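Local coordinates for protein TssK (Serratia sp. FS14, PDB 5Y0E) that probably serves as a trimeric baseplate component of the bacterial type VI secretion system, at residues G67-F75 with A161-T169; T184-N192 with Y289-C297. All blocks are in the same frame, centred on the assembly; numbering follows the deposited sequence.

Interaction 1. Residues G67-F75 with A161-T169; sequences GIMPDGTPF and AEWTALGVT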
# COMPACT_ATOMS: atom_id res chain seq x y z
N GLY A 67 -13.31 -19.43 -4.08
CA GLY A 67 -12.24 -19.12 -3.16
C GLY A 67 -11.32 -20.30 -3.00
O GLY A 67 -11.21 -21.14 -3.88
N ILE A 68 -10.67 -20.35 -1.84
CA ILE A 68 -9.70 -21.38 -1.52
C ILE A 68 -9.88 -21.81 -0.07
O ILE A 68 -9.97 -20.96 0.83
CB ILE A 68 -8.27 -20.88 -1.76
CG1 ILE A 68 -7.98 -20.88 -3.25
CG2 ILE A 68 -7.27 -21.77 -1.08
CD1 ILE A 68 -7.09 -19.80 -3.67
N MET A 69 -9.92 -23.10 0.16
CA MET A 69 -10.08 -23.63 1.49
C MET A 69 -8.76 -23.61 2.23
O MET A 69 -7.70 -23.48 1.62
CB MET A 69 -10.62 -25.06 1.41
CG MET A 69 -11.98 -25.14 0.75
SD MET A 69 -13.32 -24.29 1.63
CE MET A 69 -13.35 -25.23 3.11
N PRO A 70 -8.79 -23.69 3.55
CA PRO A 70 -7.53 -23.62 4.30
C PRO A 70 -6.55 -24.69 3.95
O PRO A 70 -5.35 -24.49 4.14
CB PRO A 70 -8.00 -23.73 5.75
CG PRO A 70 -9.30 -23.10 5.72
CD PRO A 70 -9.94 -23.46 4.42
N ASP A 71 -7.00 -25.83 3.44
CA ASP A 71 -6.10 -26.90 3.06
C ASP A 71 -5.54 -26.74 1.66
O ASP A 71 -4.79 -27.60 1.21
CB ASP A 71 -6.79 -28.25 3.18
CG ASP A 71 -7.80 -28.46 2.10
OD1 ASP A 71 -8.26 -27.48 1.50
OD2 ASP A 71 -8.15 -29.62 1.86
N GLY A 72 -5.88 -25.66 0.97
CA GLY A 72 -5.33 -25.34 -0.33
C GLY A 72 -6.27 -25.58 -1.48
O GLY A 72 -5.92 -25.29 -2.63
N THR A 73 -7.46 -26.07 -1.22
CA THR A 73 -8.32 -26.53 -2.28
C THR A 73 -9.12 -25.38 -2.86
O THR A 73 -9.93 -24.79 -2.15
CB THR A 73 -9.26 -27.58 -1.75
OG1 THR A 73 -8.49 -28.57 -1.08
CG2 THR A 73 -10.03 -28.20 -2.88
N PRO A 74 -8.93 -25.04 -4.13
CA PRO A 74 -9.79 -24.05 -4.77
C PRO A 74 -11.17 -24.61 -5.05
O PRO A 74 -11.34 -25.81 -5.22
CB PRO A 74 -9.05 -23.73 -6.06
CG PRO A 74 -8.23 -24.92 -6.33
CD PRO A 74 -7.87 -25.52 -5.02
N PHE A 75 -12.15 -23.71 -5.13
CA PHE A 75 -13.52 -24.11 -5.38
C PHE A 75 -14.24 -22.97 -6.04
O PHE A 75 -13.88 -21.81 -5.90
CB PHE A 75 -14.27 -24.51 -4.09
CG PHE A 75 -14.41 -23.38 -3.12
CD1 PHE A 75 -15.48 -22.52 -3.19
CD2 PHE A 75 -13.46 -23.17 -2.15
CE1 PHE A 75 -15.58 -21.48 -2.33
CE2 PHE A 75 -13.57 -22.14 -1.29
CZ PHE A 75 -14.63 -21.29 -1.38
N ALA A 161 -10.93 -31.91 13.35
CA ALA A 161 -9.71 -31.89 12.55
C ALA A 161 -9.83 -32.62 11.23
O ALA A 161 -8.88 -32.58 10.44
CB ALA A 161 -8.56 -32.52 13.34
N GLU A 162 -10.93 -33.29 10.95
CA GLU A 162 -11.08 -33.92 9.66
C GLU A 162 -11.68 -32.98 8.64
O GLU A 162 -12.03 -33.41 7.54
CB GLU A 162 -11.94 -35.18 9.77
CG GLU A 162 -11.50 -36.17 10.85
CD GLU A 162 -9.99 -36.41 10.87
OE1 GLU A 162 -9.42 -36.50 11.98
OE2 GLU A 162 -9.37 -36.53 9.80
N TRP A 163 -11.81 -31.70 8.97
CA TRP A 163 -12.35 -30.73 8.05
C TRP A 163 -11.51 -29.48 8.12
O TRP A 163 -10.89 -29.18 9.14
CB TRP A 163 -13.80 -30.36 8.39
CG TRP A 163 -14.75 -31.49 8.43
CD1 TRP A 163 -14.85 -32.44 9.40
CD2 TRP A 163 -15.76 -31.79 7.47
NE1 TRP A 163 -15.86 -33.32 9.09
CE2 TRP A 163 -16.43 -32.94 7.91
CE3 TRP A 163 -16.15 -31.19 6.28
CZ2 TRP A 163 -17.47 -33.50 7.20
CZ3 TRP A 163 -17.18 -31.75 5.58
CH2 TRP A 163 -17.83 -32.89 6.04
N THR A 164 -11.45 -28.76 7.00
CA THR A 164 -11.13 -27.35 7.03
C THR A 164 -12.38 -26.60 6.63
O THR A 164 -13.29 -27.15 6.03
CB THR A 164 -9.97 -26.96 6.11
OG1 THR A 164 -10.34 -27.17 4.75
CG2 THR A 164 -8.73 -27.73 6.44
N ALA A 165 -12.42 -25.32 6.98
CA ALA A 165 -13.64 -24.58 6.77
C ALA A 165 -13.35 -23.10 6.67
O ALA A 165 -12.38 -22.60 7.23
CB ALA A 165 -14.65 -24.84 7.89
N LEU A 166 -14.24 -22.40 5.98
CA LEU A 166 -14.23 -20.96 5.91
C LEU A 166 -15.52 -20.44 6.52
O LEU A 166 -16.59 -20.98 6.26
CB LEU A 166 -14.11 -20.46 4.46
CG LEU A 166 -12.97 -20.93 3.57
CD1 LEU A 166 -13.20 -20.46 2.16
CD2 LEU A 166 -11.67 -20.41 4.07
N GLY A 167 -15.43 -19.39 7.33
CA GLY A 167 -16.61 -18.86 7.96
C GLY A 167 -17.48 -18.09 6.98
O GLY A 167 -16.99 -17.32 6.16
N VAL A 168 -18.79 -18.29 7.08
CA VAL A 168 -19.74 -17.69 6.16
C VAL A 168 -20.57 -16.59 6.82
O VAL A 168 -20.79 -15.54 6.23
CB VAL A 168 -20.66 -18.77 5.54
CG1 VAL A 168 -21.73 -18.13 4.67
CG2 VAL A 168 -19.84 -19.78 4.76
N THR A 169 -21.04 -16.83 8.04
CA THR A 169 -22.00 -15.94 8.67
C THR A 169 -22.28 -16.41 10.08
O THR A 169 -21.85 -17.48 10.51
CB THR A 169 -23.29 -15.88 7.86
OG1 THR A 169 -24.05 -14.74 8.28
CG2 THR A 169 -24.10 -17.12 8.06

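Interaction 2. Residues T184-N192 with Y289-C297; sequences TAQIPPMLN and YDHDNLALC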
# COMPACT_ATOMS: atom_id res chain seq x y z
N THR A 184 -24.90 -9.13 10.31
CA THR A 184 -24.30 -8.50 9.14
C THR A 184 -22.95 -7.86 9.40
O THR A 184 -22.32 -7.39 8.46
CB THR A 184 -25.23 -7.44 8.58
OG1 THR A 184 -25.58 -6.54 9.62
CG2 THR A 184 -26.46 -8.07 8.01
N ALA A 185 -22.47 -7.80 10.63
CA ALA A 185 -21.18 -7.18 10.84
C ALA A 185 -20.03 -8.14 10.64
O ALA A 185 -18.90 -7.69 10.46
CB ALA A 185 -21.09 -6.58 12.24
N GLN A 186 -20.28 -9.44 10.68
CA GLN A 186 -19.20 -10.40 10.55
C GLN A 186 -18.74 -10.48 9.10
O GLN A 186 -19.54 -10.41 8.17
CB GLN A 186 -19.63 -11.76 11.06
CG GLN A 186 -19.92 -11.77 12.54
CD GLN A 186 -18.99 -10.86 13.34
OE1 GLN A 186 -17.87 -11.24 13.69
NE2 GLN A 186 -19.46 -9.65 13.65
N ILE A 187 -17.43 -10.56 8.93
CA ILE A 187 -16.80 -10.56 7.62
C ILE A 187 -16.12 -11.90 7.42
O ILE A 187 -15.26 -12.29 8.21
CB ILE A 187 -15.78 -9.42 7.48
CG1 ILE A 187 -16.47 -8.08 7.62
CG2 ILE A 187 -15.07 -9.53 6.16
CD1 ILE A 187 -15.55 -6.97 7.96
N PRO A 188 -16.46 -12.64 6.38
CA PRO A 188 -15.78 -13.90 6.10
C PRO A 188 -14.32 -13.67 5.77
O PRO A 188 -13.92 -12.57 5.39
CB PRO A 188 -16.54 -14.45 4.88
CG PRO A 188 -17.79 -13.68 4.83
CD PRO A 188 -17.53 -12.35 5.42
N PRO A 189 -13.48 -14.69 5.93
CA PRO A 189 -12.12 -14.58 5.38
C PRO A 189 -12.20 -14.35 3.89
O PRO A 189 -12.80 -15.12 3.16
CB PRO A 189 -11.50 -15.94 5.73
CG PRO A 189 -12.66 -16.84 5.90
CD PRO A 189 -13.73 -16.00 6.51
N MET A 190 -11.63 -13.24 3.45
CA MET A 190 -11.84 -12.72 2.11
C MET A 190 -10.53 -12.65 1.37
O MET A 190 -9.52 -12.23 1.94
CB MET A 190 -12.47 -11.34 2.14
CG MET A 190 -13.91 -11.31 2.59
SD MET A 190 -14.94 -12.44 1.71
CE MET A 190 -15.05 -11.59 0.16
N LEU A 191 -10.53 -13.07 0.12
CA LEU A 191 -9.34 -12.89 -0.70
C LEU A 191 -9.38 -11.61 -1.51
O LEU A 191 -8.33 -11.14 -1.92
CB LEU A 191 -9.13 -14.07 -1.64
CG LEU A 191 -8.64 -15.27 -0.85
CD1 LEU A 191 -8.48 -16.47 -1.72
CD2 LEU A 191 -7.36 -14.96 -0.15
N ASN A 192 -10.54 -11.02 -1.71
CA ASN A 192 -10.64 -9.74 -2.37
C ASN A 192 -11.56 -8.84 -1.56
O ASN A 192 -12.71 -9.18 -1.34
CB ASN A 192 -11.16 -9.91 -3.79
CG ASN A 192 -11.18 -8.63 -4.56
OD1 ASN A 192 -10.58 -7.66 -4.17
ND2 ASN A 192 -11.90 -8.62 -5.65
N TYR A 289 -3.62 -7.95 12.58
CA TYR A 289 -4.35 -8.56 11.48
C TYR A 289 -4.73 -9.99 11.81
O TYR A 289 -3.90 -10.79 12.24
CB TYR A 289 -3.51 -8.55 10.20
CG TYR A 289 -4.27 -9.11 9.04
CD1 TYR A 289 -5.27 -8.38 8.44
CD2 TYR A 289 -4.00 -10.38 8.56
CE1 TYR A 289 -5.97 -8.88 7.40
CE2 TYR A 289 -4.70 -10.88 7.53
CZ TYR A 289 -5.68 -10.13 6.94
OH TYR A 289 -6.40 -10.63 5.90
N ASP A 290 -5.99 -10.32 11.61
CA ASP A 290 -6.50 -11.66 11.81
C ASP A 290 -7.33 -11.98 10.59
O ASP A 290 -8.43 -11.43 10.42
CB ASP A 290 -7.31 -11.78 13.10
CG ASP A 290 -7.71 -13.21 13.42
OD1 ASP A 290 -7.72 -14.06 12.54
OD2 ASP A 290 -8.05 -13.48 14.57
N HIS A 291 -6.82 -12.86 9.73
CA HIS A 291 -7.52 -13.15 8.49
C HIS A 291 -8.90 -13.73 8.75
O HIS A 291 -9.83 -13.50 7.98
CB HIS A 291 -6.68 -14.09 7.62
CG HIS A 291 -7.13 -14.16 6.20
ND1 HIS A 291 -7.16 -13.07 5.37
CD2 HIS A 291 -7.61 -15.20 5.47
CE1 HIS A 291 -7.62 -13.42 4.19
NE2 HIS A 291 -7.90 -14.71 4.22
N ASP A 292 -9.07 -14.47 9.84
CA ASP A 292 -10.34 -15.12 10.12
C ASP A 292 -11.19 -14.36 11.12
O ASP A 292 -12.13 -14.92 11.66
CB ASP A 292 -10.10 -16.56 10.60
CG ASP A 292 -9.49 -17.43 9.52
OD1 ASP A 292 -10.19 -17.77 8.55
OD2 ASP A 292 -8.30 -17.79 9.62
N ASN A 293 -10.90 -13.08 11.36
CA ASN A 293 -11.80 -12.23 12.11
C ASN A 293 -11.62 -10.78 11.69
O ASN A 293 -11.18 -9.94 12.48
CB ASN A 293 -11.56 -12.39 13.61
CG ASN A 293 -12.69 -11.81 14.45
OD1 ASN A 293 -13.49 -10.99 14.00
ND2 ASN A 293 -12.76 -12.25 15.68
N LEU A 294 -12.00 -10.48 10.46
CA LEU A 294 -11.69 -9.18 9.90
C LEU A 294 -12.52 -8.08 10.51
O LEU A 294 -12.03 -6.96 10.66
CB LEU A 294 -11.85 -9.21 8.38
CG LEU A 294 -10.78 -10.05 7.65
CD1 LEU A 294 -11.10 -10.21 6.19
CD2 LEU A 294 -9.40 -9.48 7.82
N ALA A 295 -13.77 -8.38 10.87
CA ALA A 295 -14.61 -7.38 11.53
C ALA A 295 -13.99 -6.89 12.83
O ALA A 295 -13.99 -5.69 13.12
CB ALA A 295 -15.99 -7.96 11.80
N LEU A 296 -13.44 -7.80 13.63
CA LEU A 296 -12.79 -7.38 14.86
C LEU A 296 -11.61 -6.48 14.59
O LEU A 296 -11.56 -5.34 15.07
CB LEU A 296 -12.35 -8.60 15.65
CG LEU A 296 -11.60 -8.17 16.90
CD1 LEU A 296 -12.58 -7.65 17.93
CD2 LEU A 296 -10.78 -9.28 17.47
N CYS A 297 -10.62 -6.97 13.83
CA CYS A 297 -9.37 -6.24 13.69
C CYS A 297 -9.55 -4.99 12.85
O CYS A 297 -8.98 -3.95 13.17
CB CYS A 297 -8.26 -7.14 13.14
SG CYS A 297 -8.39 -7.80 11.47
O HOH W 1 -15.22 -10.89 10.57

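Interaction 1. Residues G67-F75 with A161-T169
Leu166 and Thr164, on the same side of strand 163-174, reach up into the hairpin that joins strands 62-68 and 74-78. Leu166 lies under the start of the turn with its two methyls divided. Leu166 CD2 touches Pro70 CD at 3.5 Å, while CD1 lies 3.9 Å from Met69 SD, close to Ile68 O and at the edge of the Phe75 ring, near its plane. With CG of Leu166 beside its own backbone N (chi1 -55°), the fork stands up toward the hairpin. Met69 is bent at chi2 and chi3 (-63° and -64°), and this hooked chain curls down beside Leu166 until its methyl touches the strand backbone, Met69 CE standing 3.5 Å from Thr164 O. Pro70 and Thr164 run alongside in opposite senses, bringing Pro70 CB to 3.8 Å from Thr164 CB. Asp71 lies roughly perpendicular to Thr164; Asp71 CB meets Thr164 CG2 at 3.8 Å while the carboxylate lies alongside OG1. That carboxylate makes its bonds to Thr73 and Arg123: OD1 accepts from Thr73 N, an Asx turn, and from Thr73 OG1, both from the same face of its plane. OD2 forms a salt bridge with Arg123, which also bonds Thr73 OG1. Met69 to Gly72 form a type I turn, whose Gly72 O accepts a bond from Trp34 of the second subunit. Across the two segments, methyl, methylene and thioether groups thus make van der Waals contact with each other and with backbone and hydroxyl oxygens, while Asp71 and Thr73 brace the turn and tie it to Arg123.

Interaction 2. Residues T184-N192 with Y289-C297
In Ile187, CG1 lies beside the backbone N (chi1 -62°) and CG2 is anti to that N, which sets CG2 against Leu294 and sends CD1 to Ala295. Ile187 CG2 packs 3.9 Å from Leu294 CB, the two side chains crossing at about a right angle, and Ile187 CD1 reaches the helix backbone, 3.7 Å from Ala295 N. Ala295 turns its methyl against the 184-192 loop, Ala295 CB lying 3.2 Å from Ala185 O. A water accepts from both Ile187 N and Ala295 N, bridging the loop to the helix start, where Asn293 is the N-cap and its OD1 accepts from Leu296 N. The His291 ring, carried out by a chi1 of -165°, presents its CE1 edge to the loop backbone, 3.2 Å from Met190 O. His291 ND1 shares a 2.6 Å hydrogen bond with Tyr289 OH, and NE2 bonds the carbonyl of Trp43, so both ring nitrogens help fix its rotation. Pro189 packs obliquely against Asp292, with Pro189 CB 3.6 Å from Asp292 OD1, an oxygen that also accepts from the Trp43 indole. The loop thus runs between strand 44-50, whose Phe45 pairs with Pro189 and Leu191 through the backbone, and helix 197-222, which packs on Ile187 and Met190.

Interaction 1 precedes interaction 2 along the chain, and their centres are about 15 Å apart. They are physically joined: strand 163-174, which supplies 161-169, passes beside the 184-192 loop, where Gly167 O meets Pro188 CB at 3.2 Å, and Ile68 of the hairpin packs against Leu191. Strand 44-50 is common ground, since it pairs with strand 62-68 and also with the loop, while Trp43 just before it touches Leu166 in one contact and His291 in the other. Interaction 1 thus joins two beta sheets, and interaction 2 fastens the helical region to them. His38 of the second subunit packs on both Ile68 and Leu191, placing this junction near a subunit interface of the trimer.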